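Local coordinates for probable transcriptional regulatory protein aq_1575 (Aquifex aeolicus, PDB 1LFP) that probably binds DNA and may take part in regulating transcription, at residues Gly128-Ser131 against Tyr132-Glu135; Glu226-Asp229 against Asp230-Gln233; Glu154-Glu158 against Val159-Asp163; Pro47-Arg50 against Thr51-Gln55; Gly89-Pro92 against Gly93-Val97. All coordinates share one frame; numbering follows the deposited sequence.

Four of these five local contacts lie where the chain passes from one element to the next; contact 4 lies inside a helix. In chain order they run contact 4, contact 5, contact 1, contact 3, contact 2. Contact 4 belongs to helix 47-58 of the N-terminal family region; its nearest atoms stay about 17 Å from those of contact 5. Contacts 5 and 2 serve the same mixed sheet, the first as a hairpin end, the second as the entry to strand 231-239, with centres 18 Å apart. Contact 3 ends helix 149-159 beside the antiparallel sheet. Contacts 1 and 5 touch, their centres 12 Å apart, which ties the hairpin of the mixed sheet to the start of strand 134-143 in the antiparallel one.

Contact 1. Residues Gly128-Ser131 against Tyr132-Glu135; sequences GCVS and YLFE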
loop_
_atom_site.group_PDB
_atom_site.type_symbol
_atom_site.label_atom_id
_atom_site.label_comp_id
_atom_site.label_asym_id
_atom_site.label_seq_id
_atom_site.Cartn_x
_atom_site.Cartn_y
_atom_site.Cartn_z
ATOM N N GLY A 128 7.154 6.471 16.125
ATOM C CA GLY A 128 8.229 5.622 16.590
ATOM C C GLY A 128 7.900 4.438 17.481
ATOM O O GLY A 128 8.803 3.673 17.788
ATOM N N CYS A 129 6.643 4.264 17.893
ATOM C CA CYS A 129 6.294 3.150 18.774
ATOM C C CYS A 129 6.310 1.794 18.125
ATOM O O CYS A 129 6.247 0.773 18.820
ATOM C CB CYS A 129 4.939 3.360 19.450
ATOM S SG CYS A 129 3.480 3.316 18.420
ATOM N N VAL A 130 6.316 1.740 16.797
ATOM C CA VAL A 130 6.416 0.428 16.169
ATOM C C VAL A 130 7.391 0.369 14.995
ATOM O O VAL A 130 7.753 -0.698 14.580
ATOM C CB VAL A 130 5.068 -0.062 15.640
ATOM C CG1 VAL A 130 5.240 -1.442 15.094
ATOM C CG2 VAL A 130 4.008 -0.068 16.750
ATOM N N SER A 131 7.892 1.495 14.484
ATOM C CA SER A 131 8.701 1.379 13.279
ATOM C C SER A 131 9.966 0.526 13.334
ATOM O O SER A 131 10.367 -0.040 12.332
ATOM C CB SER A 131 8.996 2.789 12.680
ATOM O OG SER A 131 9.790 3.553 13.558
ATOM N N TYR A 132 10.551 0.385 14.518
ATOM C CA TYR A 132 11.714 -0.430 14.683
ATOM C C TYR A 132 11.377 -1.901 14.426
ATOM O O TYR A 132 12.280 -2.712 14.366
ATOM C CB TYR A 132 12.260 -0.274 16.104
ATOM C CG TYR A 132 11.266 -0.609 17.168
ATOM C CD1 TYR A 132 10.492 0.394 17.773
ATOM C CD2 TYR A 132 11.091 -1.934 17.589
ATOM C CE1 TYR A 132 9.565 0.089 18.773
ATOM C CE2 TYR A 132 10.168 -2.242 18.597
ATOM C CZ TYR A 132 9.411 -1.224 19.174
ATOM O OH TYR A 132 8.486 -1.550 20.150
ATOM N N LEU A 133 10.092 -2.242 14.299
ATOM C CA LEU A 133 9.681 -3.640 14.008
ATOM C C LEU A 133 9.446 -3.909 12.520
ATOM O O LEU A 133 8.986 -5.009 12.114
ATOM C CB LEU A 133 8.387 -4.003 14.741
ATOM C CG LEU A 133 8.491 -3.966 16.260
ATOM C CD1 LEU A 133 7.166 -4.379 16.891
ATOM C CD2 LEU A 133 9.643 -4.883 16.678
ATOM N N PHE A 134 9.766 -2.910 11.705
ATOM C CA PHE A 134 9.588 -2.991 10.252
ATOM C C PHE A 134 10.773 -2.389 9.503
ATOM O O PHE A 134 11.602 -1.673 10.093
ATOM C CB PHE A 134 8.350 -2.171 9.860
ATOM C CG PHE A 134 7.071 -2.653 10.487
ATOM C CD1 PHE A 134 6.150 -3.363 9.734
ATOM C CD2 PHE A 134 6.758 -2.332 11.806
ATOM C CE1 PHE A 134 4.912 -3.742 10.283
ATOM C CE2 PHE A 134 5.551 -2.693 12.371
ATOM C CZ PHE A 134 4.609 -3.400 11.623
ATOM N N GLU A 135 10.853 -2.673 8.200
ATOM C CA GLU A 135 11.904 -2.083 7.363
ATOM C C GLU A 135 11.232 -1.499 6.109
ATOM O O GLU A 135 10.273 -2.045 5.613
ATOM C CB GLU A 135 12.940 -3.124 6.914
ATOM C CG GLU A 135 13.110 -4.292 7.896
ATOM C CD GLU A 135 14.273 -5.240 7.535
ATOM O OE1 GLU A 135 15.410 -4.758 7.431
ATOM O OE2 GLU A 135 14.044 -6.461 7.374
#
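Val-130 and Ser-131 meet Leu-133 and Phe-134 in a 3-10 turn that delivers the chain into strand 134-143, a compact example of a turn with a packed inner face and a looser ring outside. Two backbone bonds set the turn: Leu-133 N donates a hydrogen bond to Val-130 O at 2.8 Å, and Phe-134 N reaches Ser-131 O at 3.0 Å. On the inner side the Phe-134 ring presents its edge to the turn, with CD2 lying 3.4 Å from Val-130 O, which sits in the ring plane. Leu-133 adds CD1 against Val-130 CG1 at 3.9 Å. Ala-96 and Met-98 of strand 95-103, Trp-201 of strand 196-203 and Ile-235 of strand 231-239 surround Phe-134, so the ring helps join the two sheets. Replacing Phe-134 by an alanine would probably open a gap among these side chains and leave the inner face of the turn poorly covered. The Glu-88 carboxylate accepts from Gly-128 N, Val-130 N and Ser-131 N. Looser is the exposed Tyr-132 ring. Its CG stands between the backbone N and the carbonyl carbon (chi1 57°), which folds the ring back over the preceding residues. One ring face lies over the Val-130 carbonyl, CE1 comes to 3.4 Å from Cys-129 O, and at the ring edge CD1 rests 3.7 Å from Gly-128 O.

Contact 2. Residues Glu226-Asp229 against Asp230-Gln233; sequences EELD and DVQQ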
loop_
_atom_site.group_PDB
_atom_site.type_symbol
_atom_site.label_atom_id
_atom_site.label_comp_id
_atom_site.label_asym_id
_atom_site.label_seq_id
_atom_site.Cartn_x
_atom_site.Cartn_y
_atom_site.Cartn_z
ATOM N N GLU A 226 -8.473 0.854 6.266
ATOM C CA GLU A 226 -8.466 0.859 4.808
ATOM C C GLU A 226 -9.649 1.657 4.255
ATOM O O GLU A 226 -9.577 2.230 3.159
ATOM C CB GLU A 226 -8.523 -0.588 4.291
ATOM C CG GLU A 226 -8.319 -0.717 2.791
ATOM C CD GLU A 226 -6.923 -0.304 2.373
ATOM O OE1 GLU A 226 -5.964 -1.023 2.738
ATOM O OE2 GLU A 226 -6.788 0.737 1.691
ATOM N N GLU A 227 -10.737 1.720 5.014
ATOM C CA GLU A 227 -11.915 2.435 4.552
ATOM C C GLU A 227 -11.826 3.948 4.644
ATOM O O GLU A 227 -12.776 4.650 4.289
ATOM C CB GLU A 227 -13.162 1.933 5.283
ATOM C CG GLU A 227 -13.549 0.515 4.867
ATOM C CD GLU A 227 -13.802 0.396 3.370
ATOM O OE1 GLU A 227 -14.755 1.037 2.872
ATOM O OE2 GLU A 227 -13.046 -0.334 2.691
ATOM N N LEU A 228 -10.694 4.453 5.124
ATOM C CA LEU A 228 -10.507 5.883 5.221
ATOM C C LEU A 228 -9.860 6.346 3.928
ATOM O O LEU A 228 -8.872 5.752 3.437
ATOM C CB LEU A 228 -9.608 6.245 6.419
ATOM C CG LEU A 228 -10.094 5.764 7.786
ATOM C CD1 LEU A 228 -9.104 6.196 8.865
ATOM C CD2 LEU A 228 -11.479 6.317 8.070
ATOM N N ASP A 229 -10.449 7.390 3.360
ATOM C CA ASP A 229 -9.973 7.992 2.132
ATOM C C ASP A 229 -8.547 8.466 2.331
ATOM O O ASP A 229 -7.746 8.462 1.416
ATOM C CB ASP A 229 -10.829 9.211 1.771
ATOM C CG ASP A 229 -12.074 8.846 0.991
ATOM O OD1 ASP A 229 -12.978 9.704 0.912
ATOM O OD2 ASP A 229 -12.146 7.715 0.458
ATOM N N ASP A 230 -8.239 8.897 3.541
ATOM C CA ASP A 230 -6.883 9.402 3.815
ATOM C C ASP A 230 -5.853 8.276 3.872
ATOM O O ASP A 230 -4.655 8.527 3.820
ATOM C CB ASP A 230 -6.837 10.151 5.159
ATOM C CG ASP A 230 -7.648 11.451 5.162
ATOM O OD1 ASP A 230 -7.822 12.074 4.098
ATOM O OD2 ASP A 230 -8.090 11.873 6.259
ATOM N N VAL A 231 -6.293 7.026 4.001
ATOM C CA VAL A 231 -5.312 5.953 4.110
ATOM C C VAL A 231 -4.901 5.331 2.770
ATOM O O VAL A 231 -5.761 4.968 1.976
ATOM C CB VAL A 231 -5.840 4.794 5.057
ATOM C CG1 VAL A 231 -4.801 3.711 5.164
ATOM C CG2 VAL A 231 -6.182 5.366 6.459
ATOM N N GLN A 232 -3.592 5.225 2.532
ATOM C CA GLN A 232 -3.041 4.631 1.302
ATOM C C GLN A 232 -2.626 3.185 1.553
ATOM O O GLN A 232 -2.859 2.295 0.723
ATOM C CB GLN A 232 -1.779 5.366 0.811
ATOM C CG GLN A 232 -1.967 6.786 0.270
ATOM C CD GLN A 232 -2.459 6.850 -1.173
ATOM O OE1 GLN A 232 -1.914 6.211 -2.092
ATOM N NE2 GLN A 232 -3.487 7.634 -1.372
ATOM N N GLN A 233 -1.968 2.964 2.680
ATOM C CA GLN A 233 -1.495 1.636 2.996
ATOM C C GLN A 233 -1.585 1.301 4.452
ATOM O O GLN A 233 -1.349 2.129 5.300
ATOM C CB GLN A 233 -0.031 1.470 2.632
ATOM C CG GLN A 233 0.329 1.561 1.137
ATOM C CD GLN A 233 1.804 1.262 0.930
ATOM O OE1 GLN A 233 2.568 2.079 0.392
ATOM N NE2 GLN A 233 2.219 0.088 1.377
HETATM O O HOH W 1 -4.693 9.200 0.960
#
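Leu-228 and Val-231 close a type I beta turn between helix 212-226 and strand 231-239, and their side chains meet on one side of it. Val-231 N donates to Leu-228 O at 2.9 Å. With CG1 of Val-231 anti to its own N (chi1 -179°), CG2 is left beside that N and is thereby aimed at Leu-228; it lies 3.5 Å from Leu-228 CB and 3.9 Å from Leu-228 CD1. The leucine in turn keeps CG beside its N (chi1 -58°) with an extended end, so that the valine methyl meets its base as well as one branch; it also packs on Val-113 and Val-116 of helix 106-119. Gln-232, bent at chi2, lets NE2 donate to Lys-27 O and, at 3.1 Å, to a water that also lies 3.2 Å from Asp-229 O. A classic beta bulge puts Gln-232 and Gln-233 opposite the single residue Leu-100 of strand 95-103. The buried Asp-230 turns OD2 to Thr-109 and Arg-108, and Glu-226 OE2 pairs with Lys-27. The apolar pair thus packs along one side of the turn, while Lys-27 and Arg-108 probably offset part of the charge of Glu-226 and Asp-230, the latter also close to the like-charged Glu-112.

Contact 3. Residues Glu154-Glu158 against Val159-Asp163; sequences EKAIE and VGAED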
loop_
_atom_site.group_PDB
_atom_site.type_symbol
_atom_site.label_atom_id
_atom_site.label_comp_id
_atom_site.label_asym_id
_atom_site.label_seq_id
_atom_site.Cartn_x
_atom_site.Cartn_y
_atom_site.Cartn_z
ATOM N N GLU A 154 11.581 -17.635 -10.628
ATOM C CA GLU A 154 12.891 -17.558 -11.260
ATOM C C GLU A 154 13.227 -16.125 -11.669
ATOM O O GLU A 154 14.328 -15.632 -11.415
ATOM C CB GLU A 154 12.973 -18.464 -12.497
ATOM C CG GLU A 154 12.363 -17.857 -13.758
ATOM C CD GLU A 154 12.950 -18.413 -15.044
ATOM O OE1 GLU A 154 12.570 -17.915 -16.133
ATOM O OE2 GLU A 154 13.788 -19.341 -14.962
ATOM N N LYS A 155 12.282 -15.441 -12.308
ATOM C CA LYS A 155 12.559 -14.082 -12.722
ATOM C C LYS A 155 12.869 -13.153 -11.566
ATOM O O LYS A 155 13.729 -12.279 -11.684
ATOM C CB LYS A 155 11.405 -13.553 -13.563
ATOM C CG LYS A 155 11.446 -14.112 -14.978
ATOM C CD LYS A 155 10.277 -13.652 -15.825
ATOM C CE LYS A 155 10.177 -14.479 -17.086
ATOM N NZ LYS A 155 8.934 -14.147 -17.850
ATOM N N ALA A 156 12.182 -13.329 -10.445
ATOM C CA ALA A 156 12.433 -12.464 -9.284
ATOM C C ALA A 156 13.898 -12.611 -8.868
ATOM O O ALA A 156 14.600 -11.610 -8.627
ATOM C CB ALA A 156 11.506 -12.833 -8.133
ATOM N N ILE A 157 14.364 -13.852 -8.819
ATOM C CA ILE A 157 15.753 -14.146 -8.457
ATOM C C ILE A 157 16.682 -13.590 -9.521
ATOM O O ILE A 157 17.731 -12.988 -9.220
ATOM C CB ILE A 157 15.974 -15.668 -8.339
ATOM C CG1 ILE A 157 15.217 -16.201 -7.127
ATOM C CG2 ILE A 157 17.458 -15.992 -8.218
ATOM C CD1 ILE A 157 15.116 -17.699 -7.115
ATOM N N GLU A 158 16.303 -13.776 -10.783
ATOM C CA GLU A 158 17.107 -13.314 -11.887
ATOM C C GLU A 158 17.335 -11.811 -11.830
ATOM O O GLU A 158 18.427 -11.346 -12.143
ATOM C CB GLU A 158 16.427 -13.713 -13.220
ATOM C CG GLU A 158 17.159 -13.283 -14.447
ATOM C CD GLU A 158 16.471 -13.738 -15.737
ATOM O OE1 GLU A 158 16.960 -13.360 -16.816
ATOM O OE2 GLU A 158 15.450 -14.460 -15.670
ATOM N N VAL A 159 16.324 -11.043 -11.406
ATOM C CA VAL A 159 16.479 -9.586 -11.366
ATOM C C VAL A 159 17.170 -9.174 -10.065
ATOM O O VAL A 159 17.670 -8.059 -9.933
ATOM C CB VAL A 159 15.100 -8.871 -11.449
ATOM C CG1 VAL A 159 15.284 -7.378 -11.279
ATOM C CG2 VAL A 159 14.448 -9.156 -12.809
ATOM N N GLY A 160 17.169 -10.075 -9.096
ATOM C CA GLY A 160 17.853 -9.779 -7.839
ATOM C C GLY A 160 17.048 -9.221 -6.681
ATOM O O GLY A 160 17.537 -8.342 -5.961
ATOM N N ALA A 161 15.860 -9.768 -6.450
ATOM C CA ALA A 161 14.975 -9.317 -5.365
ATOM C C ALA A 161 15.405 -9.605 -3.927
ATOM O O ALA A 161 16.246 -10.462 -3.650
ATOM C CB ALA A 161 13.577 -9.874 -5.578
ATOM N N GLU A 162 14.769 -8.892 -3.012
ATOM C CA GLU A 162 15.035 -9.002 -1.592
ATOM C C GLU A 162 14.245 -10.171 -0.974
ATOM O O GLU A 162 14.752 -10.882 -0.095
ATOM C CB GLU A 162 14.658 -7.663 -0.935
ATOM C CG GLU A 162 14.933 -7.547 0.547
ATOM C CD GLU A 162 16.405 -7.383 0.880
ATOM O OE1 GLU A 162 16.726 -7.449 2.079
ATOM O OE2 GLU A 162 17.233 -7.185 -0.033
ATOM N N ASP A 163 13.018 -10.383 -1.459
ATOM C CA ASP A 163 12.146 -11.431 -0.937
ATOM C C ASP A 163 10.964 -11.679 -1.874
ATOM O O ASP A 163 10.451 -10.751 -2.496
ATOM C CB ASP A 163 11.613 -10.999 0.430
ATOM C CG ASP A 163 10.945 -12.124 1.178
ATOM O OD1 ASP A 163 10.302 -11.834 2.210
ATOM O OD2 ASP A 163 11.075 -13.291 0.741
#
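A Schellman motif ends helix 149-159, with Gly-160 as its C-prime residue and Ala-156 O as its principal acceptor. Ala-161 N reaches back to Ala-156 O at 3.1 Å in a fairly straight bond, 162° at the hydrogen, whereas the bond from Gly-160 N to Ile-157 O is weak. One residue earlier the ordinary helical pattern still holds, Val-159 N donating a hydrogen bond to Lys-155 O at 2.9 Å. The change of direction depends on the positive phi of Gly-160 (95°), at which a side chain would be pressed against the carbonyl O of Val-159. Beyond the glycine the chain turns off across the helix end, and the Ala-161 methyl points toward the helix, its CB 3.7 Å from Ala-156 O and 4.4 Å from Ala-156 CB. Both methyls also touch Ile-173 of strand 170-175, so this apolar pair is the hydrophobic element that commonly accompanies the motif. Val-159 lays CG2 alongside Lys-155 O at 3.4 Å, and its side chain packs on Val-183 and Leu-187 of helix 180-188. Ala-156 O also takes weak bonds from Val-159 N and Gly-160 N; at the terminus the backbone itself thus supplies Ala-156 O with one sound donor and Ile-157 O with a weak one.

Contact 4. Residues Pro47-Arg50 against Thr51-Gln55; sequences PRLR and TAIEQ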
loop_
_atom_site.group_PDB
_atom_site.type_symbol
_atom_site.label_atom_id
_atom_site.label_comp_id
_atom_site.label_asym_id
_atom_site.label_seq_id
_atom_site.Cartn_x
_atom_site.Cartn_y
_atom_site.Cartn_z
ATOM N N PRO A 47 10.352 9.622 -11.408
ATOM C CA PRO A 47 9.964 8.210 -11.578
ATOM C C PRO A 47 8.694 7.813 -10.813
ATOM O O PRO A 47 7.886 6.991 -11.291
ATOM C CB PRO A 47 11.203 7.445 -11.078
ATOM C CG PRO A 47 12.322 8.388 -11.342
ATOM C CD PRO A 47 11.735 9.730 -10.916
ATOM N N ARG A 48 8.523 8.368 -9.614
ATOM C CA ARG A 48 7.327 8.020 -8.848
ATOM C C ARG A 48 6.064 8.446 -9.590
ATOM O O ARG A 48 5.087 7.685 -9.643
ATOM C CB ARG A 48 7.377 8.652 -7.441
ATOM C CG ARG A 48 6.230 8.235 -6.519
ATOM C CD ARG A 48 6.433 8.813 -5.129
ATOM N NE ARG A 48 5.263 8.584 -4.288
ATOM C CZ ARG A 48 5.173 8.904 -3.005
ATOM N NH1 ARG A 48 6.200 9.473 -2.405
ATOM N NH2 ARG A 48 4.061 8.631 -2.335
ATOM N N LEU A 49 6.078 9.660 -10.139
ATOM C CA LEU A 49 4.950 10.191 -10.893
ATOM C C LEU A 49 4.695 9.369 -12.138
ATOM O O LEU A 49 3.554 9.078 -12.494
ATOM C CB LEU A 49 5.198 11.658 -11.269
ATOM C CG LEU A 49 4.080 12.267 -12.108
ATOM C CD1 LEU A 49 2.757 12.189 -11.310
ATOM C CD2 LEU A 49 4.437 13.720 -12.444
ATOM N N ARG A 50 5.773 8.961 -12.796
ATOM C CA ARG A 50 5.662 8.149 -13.989
ATOM C C ARG A 50 4.894 6.867 -13.645
ATOM O O ARG A 50 4.026 6.405 -14.386
ATOM C CB ARG A 50 7.074 7.817 -14.476
ATOM C CG ARG A 50 7.201 7.493 -15.929
ATOM C CD ARG A 50 7.909 8.639 -16.652
ATOM N NE ARG A 50 8.968 9.253 -15.844
ATOM C CZ ARG A 50 10.146 8.690 -15.589
ATOM N NH1 ARG A 50 10.431 7.490 -16.077
ATOM N NH2 ARG A 50 11.047 9.326 -14.850
ATOM N N THR A 51 5.165 6.321 -12.475
ATOM C CA THR A 51 4.514 5.091 -12.078
ATOM C C THR A 51 3.079 5.291 -11.631
ATOM O O THR A 51 2.216 4.442 -11.862
ATOM C CB THR A 51 5.298 4.432 -10.941
ATOM O OG1 THR A 51 6.644 4.207 -11.395
ATOM C CG2 THR A 51 4.639 3.113 -10.548
ATOM N N ALA A 52 2.827 6.419 -10.986
ATOM C CA ALA A 52 1.472 6.727 -10.513
ATOM C C ALA A 52 0.568 6.948 -11.708
ATOM O O ALA A 52 -0.593 6.546 -11.718
ATOM C CB ALA A 52 1.491 7.965 -9.637
ATOM N N ILE A 53 1.118 7.589 -12.732
ATOM C CA ILE A 53 0.348 7.846 -13.942
ATOM C C ILE A 53 0.002 6.526 -14.619
ATOM O O ILE A 53 -1.126 6.315 -15.046
ATOM C CB ILE A 53 1.136 8.747 -14.925
ATOM C CG1 ILE A 53 1.147 10.178 -14.370
ATOM C CG2 ILE A 53 0.508 8.690 -16.345
ATOM C CD1 ILE A 53 1.929 11.165 -15.229
ATOM N N GLU A 54 0.978 5.625 -14.686
ATOM C CA GLU A 54 0.788 4.328 -15.308
ATOM C C GLU A 54 -0.270 3.455 -14.625
ATOM O O GLU A 54 -1.046 2.770 -15.281
ATOM C CB GLU A 54 2.140 3.616 -15.332
ATOM C CG GLU A 54 2.115 2.182 -15.760
ATOM C CD GLU A 54 3.405 1.471 -15.370
ATOM O OE1 GLU A 54 4.492 1.953 -15.761
ATOM O OE2 GLU A 54 3.328 0.440 -14.668
ATOM N N GLN A 55 -0.282 3.478 -13.299
ATOM C CA GLN A 55 -1.211 2.700 -12.507
ATOM C C GLN A 55 -2.612 3.240 -12.646
ATOM O O GLN A 55 -3.601 2.506 -12.584
ATOM C CB GLN A 55 -0.791 2.738 -11.041
ATOM C CG GLN A 55 -0.388 1.381 -10.491
ATOM C CD GLN A 55 -1.299 0.925 -9.367
ATOM O OE1 GLN A 55 -2.410 0.448 -9.606
ATOM N NE2 GLN A 55 -0.840 1.089 -8.132
#
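Pro-47 O is gripped twice by one residue: Thr-51 N donates at 3.0 Å and Thr-51 OG1 at 3.1 Å, the two arriving from opposite faces of the carbonyl plane. The hydroxyl can do this because it stands beside the threonine's own N and anti to its carbonyl carbon (chi1 -57°), which turns it back down the helix. A valine in place of Thr-51 would probably leave Pro-47 O with the backbone donor alone from this residue and a methyl in place of the donating hydroxyl. The bonds that follow are regular alpha-helical ones, with Ile-53 N on Leu-49 O at 2.9 Å. Ile-53 keeps CG1 on the N side (chi1 -73°), which lays it close over Leu-49 O and sets its CD1 3.9 Å from Leu-49 CG; the two side chains cross obliquely. Charged ends leave the helix for other partners: the long extended Arg-48 meets Glu-31 and Glu-84, Arg-50 NE hydrogen-bonds Pro-43 O, and Glu-54 pairs with Lys-184. Helix 47-58 accordingly sits between several others, with Leu-49 and Ala-52 on helix 21-39, Ile-53 on Ile-66 and Ile-70 of helix 63-74, and Thr-51 against Tyr-181 of helix 180-188.

Contact 5. Residues Gly89-Pro92 against Gly93-Val97; sequences GYAP and GGVAV
Tyr-90 and Ala-96 face each other across a non-hydrogen-bonded pair of the antiparallel hairpin 83-91/95-103, the ring lying obliquely beside the alanine, with Tyr-90 CE1 4.2 Å from Ala-96 CB. Tyr-90 CG stays beside its backbone N (chi1 -76°), which leaves the ring edge next to Gly-94 O, 3.9 Å from Tyr-90 CD1. On the other face Ala-91 forms a small centre between two valines: its CB is 4.1 Å from Val-95 CB and 4.1 Å from Val-97 CG2, the latter methyl brought there by its place beside the Val-97 N. Backbone bonds flank the Tyr-90/Ala-96 pair, Ala-91 N to Val-95 O at 2.8 Å and Val-97 N to Gly-89 O at 2.8 Å. A G1 beta bulge follows the turn, setting Gly-94 and Val-95 opposite the single Ala-91. At Gly-93 a side chain would strike Pro-92 O, a buried oxygen without a hydrogen-bond partner in the model. A water donates to Ala-91 O at 2.9 Å. Around the hairpin, Tyr-90 OH is hydrogen-bonded to Cys-129 O in the loop before strand 134-143, Pro-92 and Ala-91 rest on Leu-221 of helix 212-226, and Val-95 packs against Ala-236 and Phe-238 of the neighbouring strand 231-239.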
loop_
_atom_site.group_PDB
_atom_site.type_symbol
_atom_site.label_atom_id
_atom_site.label_comp_id
_atom_site.label_asym_id
_atom_site.label_seq_id
_atom_site.Cartn_x
_atom_site.Cartn_y
_atom_site.Cartn_z
ATOM N N GLY A 89 0.726 2.268 15.714
ATOM C CA GLY A 89 -0.038 1.895 16.879
ATOM C C GLY A 89 -0.129 0.388 17.004
ATOM O O GLY A 89 0.523 -0.396 16.248
ATOM N N TYR A 90 -0.949 -0.037 17.957
ATOM C CA TYR A 90 -1.091 -1.461 18.229
ATOM C C TYR A 90 -2.537 -1.905 18.164
ATOM O O TYR A 90 -3.449 -1.174 18.572
ATOM C CB TYR A 90 -0.530 -1.772 19.626
ATOM C CG TYR A 90 0.976 -1.806 19.705
ATOM C CD1 TYR A 90 1.683 -2.993 19.512
ATOM C CD2 TYR A 90 1.713 -0.628 19.872
ATOM C CE1 TYR A 90 3.070 -3.014 19.480
ATOM C CE2 TYR A 90 3.089 -0.635 19.837
ATOM C CZ TYR A 90 3.777 -1.824 19.643
ATOM O OH TYR A 90 5.166 -1.816 19.642
ATOM N N ALA A 91 -2.736 -3.094 17.618
ATOM C CA ALA A 91 -4.058 -3.702 17.527
ATOM C C ALA A 91 -4.083 -4.741 18.638
ATOM O O ALA A 91 -3.060 -5.031 19.259
ATOM C CB ALA A 91 -4.225 -4.389 16.179
ATOM N N PRO A 92 -5.248 -5.332 18.898
ATOM C CA PRO A 92 -5.307 -6.339 19.960
ATOM C C PRO A 92 -4.418 -7.550 19.723
ATOM O O PRO A 92 -4.215 -7.969 18.589
ATOM C CB PRO A 92 -6.801 -6.682 20.035
ATOM C CG PRO A 92 -7.384 -6.156 18.763
ATOM C CD PRO A 92 -6.599 -4.925 18.474
ATOM N N GLY A 93 -3.849 -8.098 20.792
ATOM C CA GLY A 93 -2.979 -9.249 20.622
ATOM C C GLY A 93 -1.535 -8.813 20.436
ATOM O O GLY A 93 -0.682 -9.612 20.058
ATOM N N GLY A 94 -1.274 -7.533 20.676
ATOM C CA GLY A 94 0.080 -7.007 20.563
ATOM C C GLY A 94 0.618 -6.862 19.142
ATOM O O GLY A 94 1.847 -6.795 18.924
ATOM N N VAL A 95 -0.304 -6.807 18.190
ATOM C CA VAL A 95 0.027 -6.689 16.773
ATOM C C VAL A 95 0.406 -5.236 16.466
ATOM O O VAL A 95 -0.330 -4.310 16.806
ATOM C CB VAL A 95 -1.162 -7.103 15.901
ATOM C CG1 VAL A 95 -0.869 -6.784 14.414
ATOM C CG2 VAL A 95 -1.437 -8.612 16.089
ATOM N N ALA A 96 1.538 -5.069 15.797
ATOM C CA ALA A 96 2.041 -3.726 15.459
ATOM C C ALA A 96 1.442 -3.283 14.119
ATOM O O ALA A 96 1.348 -4.067 13.202
ATOM C CB ALA A 96 3.560 -3.788 15.379
ATOM N N VAL A 97 1.085 -2.013 14.002
ATOM C CA VAL A 97 0.446 -1.523 12.785
ATOM C C VAL A 97 1.058 -0.206 12.316
ATOM O O VAL A 97 1.239 0.699 13.135
ATOM C CB VAL A 97 -1.070 -1.223 13.027
ATOM C CG1 VAL A 97 -1.718 -0.788 11.728
ATOM C CG2 VAL A 97 -1.784 -2.460 13.560
HETATM O O HOH W 2 -2.026 -4.638 21.932
#